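PDB 1HCU: alpha-1,2-mannosidase from Trichoderma reesei, which is a calcium-dependent glycoside hydrolase of family 47 that cleaves alpha-1,2-linked mannose residues, probably trimming high-mannose N-glycans of glycoproteins. Local coordinates for residues A[110-115]-A[488-492]; A[396-402]-A[460-464]; A[430-434]-A[445-449]. All coordinates share one frame; numbering follows the deposited sequence.

Interaction 1: residues A[110-115]-A[488-492]; sequences LSAYDL and HPFSI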
ATOM      1  N   LEU A 110      14.146  -4.323   4.607  1.00 13.16           N
ATOM      2  CA  LEU A 110      13.978  -5.772   4.648  1.00 14.57           C
ATOM      3  C   LEU A 110      13.750  -6.401   3.271  1.00 13.68           C
ATOM      4  O   LEU A 110      14.281  -7.478   2.987  1.00 14.32           O
ATOM      5  CB  LEU A 110      12.828  -6.142   5.594  1.00 18.49           C
ATOM      6  CG  LEU A 110      13.163  -6.580   7.030  1.00 21.67           C
ATOM      7  CD1 LEU A 110      14.162  -5.648   7.684  1.00 24.61           C
ATOM      8  CD2 LEU A 110      11.874  -6.620   7.830  1.00 23.61           C
ATOM      9  N   SER A 111      12.975  -5.747   2.410  1.00 11.53           N
ATOM     10  CA  SER A 111      12.733  -6.306   1.083  1.00 11.80           C
ATOM     11  C   SER A 111      14.034  -6.274   0.284  1.00 12.77           C
ATOM     12  O   SER A 111      14.379  -7.240  -0.401  1.00 12.19           O
ATOM     13  CB  SER A 111      11.625  -5.532   0.351  1.00 11.30           C
ATOM     14  OG  SER A 111      11.980  -4.176   0.145  1.00 12.33           O
ATOM     15  N   ALA A 112      14.767  -5.166   0.385  1.00 12.87           N
ATOM     16  CA  ALA A 112      16.039  -5.043  -0.314  1.00 12.30           C
ATOM     17  C   ALA A 112      16.986  -6.122   0.209  1.00 12.78           C
ATOM     18  O   ALA A 112      17.707  -6.759  -0.560  1.00 14.73           O
ATOM     19  CB  ALA A 112      16.639  -3.665  -0.077  1.00 11.76           C
ATOM     20  N   TYR A 113      16.977  -6.336   1.518  1.00 11.69           N
ATOM     21  CA  TYR A 113      17.846  -7.348   2.100  1.00 12.91           C
ATOM     22  C   TYR A 113      17.503  -8.739   1.552  1.00 14.11           C
ATOM     23  O   TYR A 113      18.388  -9.472   1.111  1.00 14.90           O
ATOM     24  CB  TYR A 113      17.718  -7.320   3.621  1.00 13.47           C
ATOM     25  CG  TYR A 113      18.635  -8.280   4.334  1.00 14.29           C
ATOM     26  CD1 TYR A 113      20.002  -8.030   4.452  1.00 14.68           C
ATOM     27  CD2 TYR A 113      18.127  -9.445   4.894  1.00 15.37           C
ATOM     28  CE1 TYR A 113      20.836  -8.932   5.116  1.00 15.59           C
ATOM     29  CE2 TYR A 113      18.934 -10.339   5.547  1.00 14.81           C
ATOM     30  CZ  TYR A 113      20.283 -10.088   5.658  1.00 17.01           C
ATOM     31  OH  TYR A 113      21.058 -11.029   6.292  1.00 18.13           O
ATOM     32  N   ASP A 114      16.217  -9.089   1.557  1.00 14.63           N
ATOM     33  CA  ASP A 114      15.794 -10.390   1.056  1.00 15.90           C
ATOM     34  C   ASP A 114      16.102 -10.576  -0.431  1.00 17.72           C
ATOM     35  O   ASP A 114      16.484 -11.664  -0.854  1.00 18.63           O
ATOM     36  CB  ASP A 114      14.297 -10.620   1.308  1.00 16.84           C
ATOM     37  CG  ASP A 114      13.999 -11.051   2.744  1.00 17.48           C
ATOM     38  OD1 ASP A 114      14.899 -11.623   3.396  1.00 19.31           O
ATOM     39  OD2 ASP A 114      12.861 -10.841   3.215  1.00 18.59           O
ATOM     40  N   LEU A 115      15.946  -9.523  -1.225  1.00 17.87           N
ATOM     41  CA  LEU A 115      16.228  -9.640  -2.647  1.00 18.98           C
ATOM     42  C   LEU A 115      17.733  -9.768  -2.919  1.00 20.41           C
ATOM     43  O   LEU A 115      18.158 -10.648  -3.674  1.00 19.32           O
ATOM     44  CB  LEU A 115      15.657  -8.437  -3.405  1.00 18.20           C
ATOM     45  CG  LEU A 115      14.124  -8.306  -3.422  1.00 17.80           C
ATOM     46  CD1 LEU A 115      13.730  -7.010  -4.116  1.00 14.21           C
ATOM     47  CD2 LEU A 115      13.501  -9.492  -4.131  1.00 16.76           C
ATOM     48  N   HIS A 488       6.802  -3.716  -0.806  1.00 14.58           N
ATOM     49  CA  HIS A 488       8.131  -4.248  -0.499  1.00 14.60           C
ATOM     50  C   HIS A 488       7.993  -5.746  -0.251  1.00 15.19           C
ATOM     51  O   HIS A 488       7.456  -6.166   0.767  1.00 16.94           O
ATOM     52  CB  HIS A 488       8.733  -3.557   0.728  1.00 13.75           C
ATOM     53  CG  HIS A 488       8.934  -2.087   0.544  1.00 13.22           C
ATOM     54  ND1 HIS A 488       9.577  -1.560  -0.553  1.00 13.31           N
ATOM     55  CD2 HIS A 488       8.552  -1.030   1.300  1.00 13.00           C
ATOM     56  CE1 HIS A 488       9.579  -0.241  -0.470  1.00 12.77           C
ATOM     57  NE2 HIS A 488       8.962   0.105   0.645  1.00 12.02           N
ATOM     58  N   PRO A 489       8.479  -6.571  -1.189  1.00 14.91           N
ATOM     59  CA  PRO A 489       8.412  -8.034  -1.098  1.00 14.95           C
ATOM     60  C   PRO A 489       9.380  -8.690  -0.112  1.00 15.10           C
ATOM     61  O   PRO A 489      10.584  -8.470  -0.187  1.00 17.62           O
ATOM     62  CB  PRO A 489       8.692  -8.463  -2.533  1.00 14.67           C
ATOM     63  CG  PRO A 489       9.717  -7.456  -2.960  1.00 13.01           C
ATOM     64  CD  PRO A 489       9.104  -6.157  -2.459  1.00 14.16           C
ATOM     65  N   PHE A 490       8.852  -9.506   0.795  1.00 14.12           N
ATOM     66  CA  PHE A 490       9.673 -10.213   1.783  1.00 15.15           C
ATOM     67  C   PHE A 490       9.643 -11.705   1.467  1.00 16.54           C
ATOM     68  O   PHE A 490       8.638 -12.206   0.962  1.00 17.80           O
ATOM     69  CB  PHE A 490       9.097 -10.031   3.193  1.00 13.46           C
ATOM     70  CG  PHE A 490       8.997  -8.611   3.635  1.00 13.63           C
ATOM     71  CD1 PHE A 490       8.030  -8.231   4.560  1.00 15.66           C
ATOM     72  CD2 PHE A 490       9.870  -7.650   3.140  1.00 13.48           C
ATOM     73  CE1 PHE A 490       7.936  -6.903   4.985  1.00 17.37           C
ATOM     74  CE2 PHE A 490       9.788  -6.335   3.552  1.00 14.23           C
ATOM     75  CZ  PHE A 490       8.819  -5.955   4.476  1.00 16.78           C
ATOM     76  N   SER A 491      10.729 -12.422   1.748  1.00 17.41           N
ATOM     77  CA  SER A 491      10.719 -13.873   1.518  1.00 18.71           C
ATOM     78  C   SER A 491       9.838 -14.442   2.621  1.00 19.22           C
ATOM     79  O   SER A 491       9.820 -13.904   3.729  1.00 19.39           O
ATOM     80  CB  SER A 491      12.117 -14.481   1.658  1.00 17.89           C
ATOM     81  OG  SER A 491      12.981 -14.065   0.622  1.00 19.90           O
ATOM     82  N   ILE A 492       9.107 -15.515   2.328  1.00 18.81           N
ATOM     83  CA  ILE A 492       8.245 -16.134   3.334  1.00 19.51           C
ATOM     84  C   ILE A 492       9.101 -16.983   4.276  1.00 21.20           C
ATOM     85  O   ILE A 492      10.166 -17.459   3.895  1.00 20.87           O
ATOM     86  CB  ILE A 492       7.156 -17.015   2.684  1.00 18.62           C
ATOM     87  CG1 ILE A 492       7.786 -18.272   2.073  1.00 17.68           C
ATOM     88  CG2 ILE A 492       6.423 -16.205   1.608  1.00 17.58           C
ATOM     89  CD1 ILE A 492       6.781 -19.274   1.550  1.00 20.02           C
TER

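Interaction 2: residues A[396-402]-A[460-464]; sequences ESLYYAY and YAYLI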
ATOM      1  N   GLU A 396      -1.962  -1.666  -8.782  1.00 10.93           N
ATOM      2  CA  GLU A 396      -1.734  -2.835  -7.943  1.00 12.00           C
ATOM      3  C   GLU A 396      -2.791  -3.888  -8.256  1.00 11.76           C
ATOM      4  O   GLU A 396      -2.463  -5.034  -8.562  1.00 10.35           O
ATOM      5  CB  GLU A 396      -1.822  -2.453  -6.461  1.00 13.61           C
ATOM      6  CG  GLU A 396      -1.511  -3.574  -5.473  1.00 14.66           C
ATOM      7  CD  GLU A 396      -1.582  -3.085  -4.034  1.00 15.07           C
ATOM      8  OE1 GLU A 396      -1.451  -1.862  -3.829  1.00 18.56           O
ATOM      9  OE2 GLU A 396      -1.758  -3.909  -3.110  1.00 15.47           O
ATOM     10  N   SER A 397      -4.060  -3.500  -8.190  1.00 10.00           N
ATOM     11  CA  SER A 397      -5.121  -4.459  -8.451  1.00 12.25           C
ATOM     12  C   SER A 397      -5.105  -5.010  -9.874  1.00 12.41           C
ATOM     13  O   SER A 397      -5.349  -6.199 -10.077  1.00 11.59           O
ATOM     14  CB  SER A 397      -6.481  -3.852  -8.108  1.00 11.25           C
ATOM     15  OG  SER A 397      -6.584  -3.695  -6.702  1.00 10.61           O
ATOM     16  N   LEU A 398      -4.807  -4.157 -10.850  1.00 12.29           N
ATOM     17  CA  LEU A 398      -4.742  -4.604 -12.229  1.00 12.48           C
ATOM     18  C   LEU A 398      -3.634  -5.645 -12.339  1.00 14.16           C
ATOM     19  O   LEU A 398      -3.785  -6.660 -13.023  1.00 16.80           O
ATOM     20  CB  LEU A 398      -4.449  -3.427 -13.160  1.00 12.30           C
ATOM     21  CG  LEU A 398      -5.581  -2.399 -13.274  1.00 13.85           C
ATOM     22  CD1 LEU A 398      -5.072  -1.163 -14.009  1.00 12.01           C
ATOM     23  CD2 LEU A 398      -6.770  -3.020 -14.003  1.00  9.04           C
ATOM     24  N   TYR A 399      -2.521  -5.396 -11.658  1.00 12.88           N
ATOM     25  CA  TYR A 399      -1.409  -6.329 -11.683  1.00 12.57           C
ATOM     26  C   TYR A 399      -1.854  -7.714 -11.203  1.00 13.99           C
ATOM     27  O   TYR A 399      -1.627  -8.708 -11.895  1.00 15.29           O
ATOM     28  CB  TYR A 399      -0.248  -5.796 -10.835  1.00 11.27           C
ATOM     29  CG  TYR A 399       0.829  -6.817 -10.561  1.00 13.35           C
ATOM     30  CD1 TYR A 399       0.958  -7.390  -9.296  1.00 13.34           C
ATOM     31  CD2 TYR A 399       1.695  -7.243 -11.568  1.00 10.66           C
ATOM     32  CE1 TYR A 399       1.913  -8.361  -9.043  1.00 12.52           C
ATOM     33  CE2 TYR A 399       2.658  -8.221 -11.322  1.00 10.37           C
ATOM     34  CZ  TYR A 399       2.760  -8.775 -10.059  1.00 12.11           C
ATOM     35  OH  TYR A 399       3.690  -9.761  -9.802  1.00 13.76           O
ATOM     36  N   TYR A 400      -2.496  -7.786 -10.035  1.00 13.96           N
ATOM     37  CA  TYR A 400      -2.966  -9.075  -9.522  1.00 13.12           C
ATOM     38  C   TYR A 400      -3.936  -9.751 -10.492  1.00 15.17           C
ATOM     39  O   TYR A 400      -3.870 -10.975 -10.690  1.00 16.11           O
ATOM     40  CB  TYR A 400      -3.664  -8.925  -8.168  1.00 11.20           C
ATOM     41  CG  TYR A 400      -2.736  -8.811  -6.979  1.00 10.69           C
ATOM     42  CD1 TYR A 400      -2.284  -7.566  -6.540  1.00  8.89           C
ATOM     43  CD2 TYR A 400      -2.324  -9.953  -6.275  1.00 10.81           C
ATOM     44  CE1 TYR A 400      -1.453  -7.454  -5.432  1.00  8.81           C
ATOM     45  CE2 TYR A 400      -1.486  -9.853  -5.162  1.00 10.82           C
ATOM     46  CZ  TYR A 400      -1.058  -8.595  -4.746  1.00  9.79           C
ATOM     47  OH  TYR A 400      -0.266  -8.468  -3.632  1.00 11.11           O
ATOM     48  N   ALA A 401      -4.838  -8.960 -11.082  1.00 14.02           N
ATOM     49  CA  ALA A 401      -5.821  -9.482 -12.033  1.00 13.43           C
ATOM     50  C   ALA A 401      -5.118 -10.204 -13.187  1.00 13.61           C
ATOM     51  O   ALA A 401      -5.530 -11.301 -13.595  1.00 14.41           O
ATOM     52  CB  ALA A 401      -6.696  -8.352 -12.567  1.00 12.36           C
ATOM     53  N   TYR A 402      -4.042  -9.603 -13.689  1.00 12.02           N
ATOM     54  CA  TYR A 402      -3.276 -10.201 -14.777  1.00 12.99           C
ATOM     55  C   TYR A 402      -2.543 -11.471 -14.321  1.00 12.56           C
ATOM     56  O   TYR A 402      -2.585 -12.492 -15.002  1.00 13.26           O
ATOM     57  CB  TYR A 402      -2.263  -9.190 -15.350  1.00 11.72           C
ATOM     58  CG  TYR A 402      -1.369  -9.802 -16.402  1.00 12.39           C
ATOM     59  CD1 TYR A 402      -0.051 -10.150 -16.113  1.00 11.64           C
ATOM     60  CD2 TYR A 402      -1.878 -10.145 -17.658  1.00 13.81           C
ATOM     61  CE1 TYR A 402       0.732 -10.832 -17.034  1.00  8.20           C
ATOM     62  CE2 TYR A 402      -1.102 -10.829 -18.587  1.00 11.96           C
ATOM     63  CZ  TYR A 402       0.198 -11.175 -18.267  1.00  9.82           C
ATOM     64  OH  TYR A 402       0.947 -11.900 -19.161  1.00  7.85           O
ATOM     65  N   TYR A 460       4.627  -1.936  -9.528  1.00 10.89           N
ATOM     66  CA  TYR A 460       3.561  -2.768 -10.082  1.00 10.14           C
ATOM     67  C   TYR A 460       3.438  -2.589 -11.595  1.00 12.46           C
ATOM     68  O   TYR A 460       3.230  -3.566 -12.316  1.00 12.16           O
ATOM     69  CB  TYR A 460       2.218  -2.470  -9.398  1.00  9.13           C
ATOM     70  CG  TYR A 460       2.147  -2.944  -7.953  1.00 12.01           C
ATOM     71  CD1 TYR A 460       2.314  -4.294  -7.625  1.00 10.84           C
ATOM     72  CD2 TYR A 460       1.941  -2.036  -6.914  1.00 10.27           C
ATOM     73  CE1 TYR A 460       2.283  -4.720  -6.291  1.00 13.57           C
ATOM     74  CE2 TYR A 460       1.905  -2.452  -5.584  1.00 12.79           C
ATOM     75  CZ  TYR A 460       2.079  -3.791  -5.276  1.00 14.33           C
ATOM     76  OH  TYR A 460       2.065  -4.194  -3.956  1.00 15.16           O
ATOM     77  N   ALA A 461       3.577  -1.350 -12.071  1.00 11.72           N
ATOM     78  CA  ALA A 461       3.481  -1.067 -13.498  1.00 13.02           C
ATOM     79  C   ALA A 461       4.545  -1.854 -14.272  1.00 13.04           C
ATOM     80  O   ALA A 461       4.271  -2.433 -15.325  1.00 12.84           O
ATOM     81  CB  ALA A 461       3.646   0.429 -13.751  1.00 12.91           C
ATOM     82  N   TYR A 462       5.754  -1.885 -13.727  1.00 11.93           N
ATOM     83  CA  TYR A 462       6.852  -2.599 -14.348  1.00 11.70           C
ATOM     84  C   TYR A 462       6.655  -4.119 -14.347  1.00 13.47           C
ATOM     85  O   TYR A 462       6.785  -4.773 -15.384  1.00 14.06           O
ATOM     86  CB  TYR A 462       8.145  -2.269 -13.619  1.00 11.12           C
ATOM     87  CG  TYR A 462       9.325  -3.029 -14.144  1.00 13.16           C
ATOM     88  CD1 TYR A 462       9.874  -2.718 -15.383  1.00 14.44           C
ATOM     89  CD2 TYR A 462       9.880  -4.078 -13.418  1.00 13.57           C
ATOM     90  CE1 TYR A 462      10.943  -3.426 -15.890  1.00 14.67           C
ATOM     91  CE2 TYR A 462      10.954  -4.798 -13.919  1.00 15.24           C
ATOM     92  CZ  TYR A 462      11.478  -4.462 -15.157  1.00 15.11           C
ATOM     93  OH  TYR A 462      12.545  -5.152 -15.664  1.00 20.45           O
ATOM     94  N   LEU A 463       6.341  -4.671 -13.178  1.00 12.70           N
ATOM     95  CA  LEU A 463       6.163  -6.109 -13.024  1.00 12.46           C
ATOM     96  C   LEU A 463       5.077  -6.708 -13.901  1.00 12.22           C
ATOM     97  O   LEU A 463       5.158  -7.877 -14.287  1.00 11.40           O
ATOM     98  CB  LEU A 463       5.884  -6.454 -11.551  1.00 13.33           C
ATOM     99  CG  LEU A 463       7.061  -6.190 -10.599  1.00 13.78           C
ATOM    100  CD1 LEU A 463       6.644  -6.460  -9.147  1.00  9.87           C
ATOM    101  CD2 LEU A 463       8.237  -7.077 -11.003  1.00 10.57           C
ATOM    102  N   ILE A 464       4.061  -5.923 -14.230  1.00 11.97           N
ATOM    103  CA  ILE A 464       3.001  -6.452 -15.065  1.00 13.60           C
ATOM    104  C   ILE A 464       3.461  -6.626 -16.531  1.00 15.41           C
ATOM    105  O   ILE A 464       2.869  -7.410 -17.278  1.00 15.37           O
ATOM    106  CB  ILE A 464       1.727  -5.571 -14.956  1.00 13.17           C
ATOM    107  CG1 ILE A 464       0.516  -6.369 -15.445  1.00 15.19           C
ATOM    108  CG2 ILE A 464       1.905  -4.276 -15.720  1.00 15.38           C
ATOM    109  CD1 ILE A 464      -0.815  -5.697 -15.166  1.00 15.56           C
TER
HETATM  110  O   HOH W   1       0.038  -6.101  -2.636  1.00  5.43           O

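Interaction 3: residues A[430-434]-A[445-449]; sequences AYSSI and ASDDM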
ATOM      1  N   ALA A 430      10.414  15.675 -13.192  1.00 17.66           N
ATOM      2  CA  ALA A 430       9.907  14.302 -13.196  1.00 17.77           C
ATOM      3  C   ALA A 430       8.383  14.204 -13.267  1.00 16.70           C
ATOM      4  O   ALA A 430       7.778  14.530 -14.287  1.00 16.18           O
ATOM      5  CB  ALA A 430      10.422  13.557 -11.966  1.00 17.48           C
ATOM      6  N   TYR A 431       7.772  13.738 -12.180  1.00 15.85           N
ATOM      7  CA  TYR A 431       6.320  13.586 -12.111  1.00 15.13           C
ATOM      8  C   TYR A 431       5.799  14.159 -10.801  1.00 14.71           C
ATOM      9  O   TYR A 431       6.501  14.184  -9.789  1.00 16.04           O
ATOM     10  CB  TYR A 431       5.923  12.105 -12.249  1.00 14.81           C
ATOM     11  CG  TYR A 431       6.419  11.461 -13.529  1.00 13.85           C
ATOM     12  CD1 TYR A 431       7.716  10.954 -13.619  1.00 13.96           C
ATOM     13  CD2 TYR A 431       5.620  11.430 -14.675  1.00 14.69           C
ATOM     14  CE1 TYR A 431       8.210  10.438 -14.819  1.00 14.84           C
ATOM     15  CE2 TYR A 431       6.102  10.918 -15.886  1.00 15.71           C
ATOM     16  CZ  TYR A 431       7.400  10.427 -15.949  1.00 16.60           C
ATOM     17  OH  TYR A 431       7.906   9.965 -17.150  1.00 17.04           O
ATOM     18  N   SER A 432       4.557  14.605 -10.814  1.00 13.67           N
ATOM     19  CA  SER A 432       3.993  15.216  -9.629  1.00 15.51           C
ATOM     20  C   SER A 432       2.503  14.973  -9.463  1.00 14.91           C
ATOM     21  O   SER A 432       1.811  14.580 -10.401  1.00 14.40           O
ATOM     22  CB  SER A 432       4.255  16.728  -9.677  1.00 15.49           C
ATOM     23  OG  SER A 432       3.521  17.417  -8.683  1.00 19.35           O
ATOM     24  N   SER A 433       2.029  15.214  -8.248  1.00 15.83           N
ATOM     25  CA  SER A 433       0.622  15.080  -7.917  1.00 17.41           C
ATOM     26  C   SER A 433      -0.093  16.142  -8.735  1.00 17.39           C
ATOM     27  O   SER A 433       0.477  17.198  -9.020  1.00 17.69           O
ATOM     28  CB  SER A 433       0.394  15.367  -6.432  1.00 18.62           C
ATOM     29  OG  SER A 433       1.272  14.616  -5.618  1.00 22.27           O
ATOM     30  N   ILE A 434      -1.338  15.863  -9.096  1.00 17.81           N
ATOM     31  CA  ILE A 434      -2.139  16.788  -9.887  1.00 16.67           C
ATOM     32  C   ILE A 434      -3.415  17.213  -9.164  1.00 18.18           C
ATOM     33  O   ILE A 434      -3.976  16.453  -8.370  1.00 18.57           O
ATOM     34  CB  ILE A 434      -2.496  16.173 -11.247  1.00 13.73           C
ATOM     35  CG1 ILE A 434      -3.085  14.769 -11.049  1.00 14.61           C
ATOM     36  CG2 ILE A 434      -1.259  16.142 -12.122  1.00 11.88           C
ATOM     37  CD1 ILE A 434      -3.628  14.133 -12.315  1.00 13.03           C
ATOM     38  N   ALA A 445      -0.129  20.719 -11.660  1.00 18.77           N
ATOM     39  CA  ALA A 445       0.668  19.949 -10.705  1.00 19.44           C
ATOM     40  C   ALA A 445       0.706  20.643  -9.355  1.00 20.21           C
ATOM     41  O   ALA A 445       0.751  21.868  -9.295  1.00 21.80           O
ATOM     42  CB  ALA A 445       2.087  19.793 -11.232  1.00 17.89           C
ATOM     43  N   SER A 446       0.694  19.866  -8.274  1.00 19.89           N
ATOM     44  CA  SER A 446       0.745  20.447  -6.931  1.00 18.88           C
ATOM     45  C   SER A 446       2.176  20.445  -6.398  1.00 20.16           C
ATOM     46  O   SER A 446       2.415  20.718  -5.225  1.00 20.86           O
ATOM     47  CB  SER A 446      -0.198  19.704  -5.973  1.00 16.39           C
ATOM     48  OG  SER A 446      -0.022  18.300  -6.017  1.00 15.75           O
ATOM     49  N   ASP A 447       3.118  20.133  -7.284  1.00 21.34           N
ATOM     50  CA  ASP A 447       4.545  20.118  -6.968  1.00 22.70           C
ATOM     51  C   ASP A 447       4.958  19.177  -5.834  1.00 22.87           C
ATOM     52  O   ASP A 447       5.418  19.613  -4.779  1.00 24.21           O
ATOM     53  CB  ASP A 447       4.999  21.551  -6.668  1.00 24.46           C
ATOM     54  CG  ASP A 447       6.508  21.692  -6.617  1.00 26.88           C
ATOM     55  OD1 ASP A 447       7.205  21.015  -7.407  1.00 27.02           O
ATOM     56  OD2 ASP A 447       6.995  22.496  -5.795  1.00 27.77           O
ATOM     57  N   ASP A 448       4.799  17.878  -6.057  1.00 22.40           N
ATOM     58  CA  ASP A 448       5.168  16.885  -5.054  1.00 20.70           C
ATOM     59  C   ASP A 448       5.268  15.491  -5.668  1.00 18.35           C
ATOM     60  O   ASP A 448       4.470  15.115  -6.518  1.00 18.94           O
ATOM     61  CB  ASP A 448       4.157  16.884  -3.907  1.00 20.58           C
ATOM     62  CG  ASP A 448       4.447  15.803  -2.879  1.00 23.96           C
ATOM     63  OD1 ASP A 448       5.550  15.801  -2.288  1.00 19.70           O
ATOM     64  OD2 ASP A 448       3.564  14.946  -2.665  1.00 28.06           O
ATOM     65  N   MET A 449       6.273  14.740  -5.238  1.00 16.96           N
ATOM     66  CA  MET A 449       6.501  13.392  -5.736  1.00 15.85           C
ATOM     67  C   MET A 449       6.734  12.467  -4.540  1.00 14.82           C
ATOM     68  O   MET A 449       7.857  12.311  -4.063  1.00 13.71           O
ATOM     69  CB  MET A 449       7.711  13.389  -6.683  1.00 15.80           C
ATOM     70  CG  MET A 449       7.999  12.049  -7.343  1.00 18.50           C
ATOM     71  SD  MET A 449       9.045  12.186  -8.847  1.00 22.51           S
ATOM     72  CE  MET A 449      10.668  11.937  -8.167  1.00 19.34           C
TER
HETATM   73  O   HOH W   2      -2.359  17.258  -5.599  1.00 15.30           O

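Interaction 1: residues A[110-115]-A[488-492]
Leu-110 meets Phe-490 through its first side-chain carbon. CB lies 3.7 Å from Phe-490 CE2, and the contact is purely apolar. One turn of helix comes between this residue and Asp-114. Ser-111, the next residue, touches His-488, Pro-489 and Phe-490. Its backbone N lies at the edge of the Phe-490 ring, near the ring plane, 3.4 Å from CE2. Its CB sits 3.2 Å from Pro-489 O. That same carbonyl oxygen also receives a CA-H...O contact from Ser-111 CA. The hydroxyl occupies the position between backbone N and carbonyl carbon (chi1 62°). This brings Ser-111 OG to 3.4 Å from His-488 CB. Among the hydrogen-bond partners of OG are Asp-63 of helix 56-67, which also binds His-488 ND1, and the carbonyls of Gly-107 and Gly-108. His-488 NE2 goes to Asp-60.

The strand belongs to the hairpin 481-483/489-491 near the C-terminus. In family 47 enzymes such a hairpin plugs an (alpha/alpha)7 barrel. Thr-485, a calcium ligand, lies in its turn. Helix 98-117 is probably part of the barrel wall. Segment 110-115 and strand 489-491 cross at 52°.

Asp-114 provides the hydrogen bond across the contact. Ser-491 N donates to Asp-114 OD2 over 3.0 Å, and the bond is nearly straight (164° at the hydrogen). The donor approaches from above the carboxylate plane. The other oxygen, OD1, forms a salt bridge with Arg-187 of helix 182-192, so the carboxylate ties strand to helix. An alanine here would remove both acceptors and is likely to leave Ser-491 N and the Arg-187 guanidinium without these mates. Leu-115 reaches Pro-489 with one methyl. CD1 comes 4.2 Å from Pro-489 CG, and the two side chains cross at about a right angle.

Interaction 2: residues A[396-402]-A[460-464]
The Tyr-460 ring carries Glu-396 on one face. Glu-396 CG stands 3.8 Å from the ring centroid, 22° off the normal, in a CH-pi contact. The carboxylate continues in the same direction as the tyrosine, its plane almost parallel to the ring. The Tyr-399 ring receives Ile-464 at its edge, with Ile-464 CB 3.8 Å from Tyr-399 CD2. The Tyr-400 ring has Glu-396 CG and a water at its edge.

These residues join helices 393-405 and 451-465, packed side by side, probably in the family 47 (alpha/alpha)7 barrel. Segments 396-402 and 460-464 run nearly the same way, their axes 20° apart and 9.1 Å at closest approach. Glu-396 lies near the calcium and the predicted active-site residue Glu-393, so this end of the pair probably faces the active site.

Tyr-399 fits between residues a turn apart. CG is anti to the backbone N (chi1 168°), which sends the ring across toward the other helix. There CD1 meets Tyr-460 CD1, and CE2 lies 3.7 Å from Leu-463 CB. The two tyrosine rings are oblique to each other, neither stacked nor edge-to-face. The Tyr-399 hydroxyl passes beyond this contact and accepts a hydrogen bond from Val-473 N. Ile-464 is extended along CG1, and its CD1 methyl comes 3.6 Å from Tyr-399 CA. The same methyl touches Tyr-402 CB, which adds a further turn of helix 393-405 to the apolar seam.

No direct hydrogen bond links the two segments. At the Glu-396 end a single water does so. It donates to Glu-396 OE2 over 2.9 Å. It also bonds to two hydroxyls, and this ties together the polar ends of three side chains. Its distances are 2.6 Å to Tyr-400 OH and 3.1 Å to Tyr-460 OH.

Interaction 3: residues A[430-434]-A[445-449]
Ser-432 and Asp-448 are joined by a side-chain hydroxyl. Asp-448 N donates to Ser-432 OG over 3.0 Å, with 166° at the hydrogen. The contact closes the base of a loop. The chain leaves the small antiparallel hairpin 426-427/430-431, makes an excursion of ten residues between the two segments, and returns just before helix 451-465. A single beta bridge, Ile-434 with Ala-445, marks where the two arms of the loop meet.

Ser-432 OG both accepts and donates. With OG anti to its own backbone N (chi1 169°), the hydroxyl lies beside the carbonyl side of the chain. It passes its proton to Ser-433 O, in the carbonyl plane and on a lone pair. Ser-433 O has a second donor, Ser-446 N, at 2.8 Å. This one comes from above the carbonyl plane. The oxygen is thus gripped by two bonds, one from each segment. Ser-433 N is satisfied in turn by Asp-448 O, 3.0 Å away and in the carbonyl plane. This bond is more bent, 147° at the hydrogen.

Asp-447 between these donors takes a left-handed backbone conformation. Its CB points away from 430-434, and its carboxylate is bound by Ser-44 OG and Val-43 N. Ser-446 OG makes at most a weak, unsettled bond to Ser-433 O. A water 2.6 Å from Ser-446 OG also makes a weak bond to Ile-434 O.

At the other end Met-449 takes over. It lies along the Tyr-431 backbone beside helix 13-33, and its chain bends at the sulphur. Met-449 SD comes 3.7 Å from Ala-430 CB and 3.4 Å from Tyr-431 O.

All three contacts lie within the one family 47 catalytic domain, and none touches another. Interactions 1 and 2 have centres 18 Å apart, with nearest atoms about 6 Å apart. Interaction 3 is farther out, its centre 29 Å from interaction 1 and 23 Å from interaction 2. Along the chain they are concentric: 110-115 with 488-492 spans 396-402 with 460-464, which spans 430-434 with 445-449. Interaction 1 seats the C-terminal hairpin against what is probably the barrel wall. Interaction 2 pairs two helices near the calcium. Interaction 3 closes the loop that leads into helix 451-465, the helix used by interaction 2.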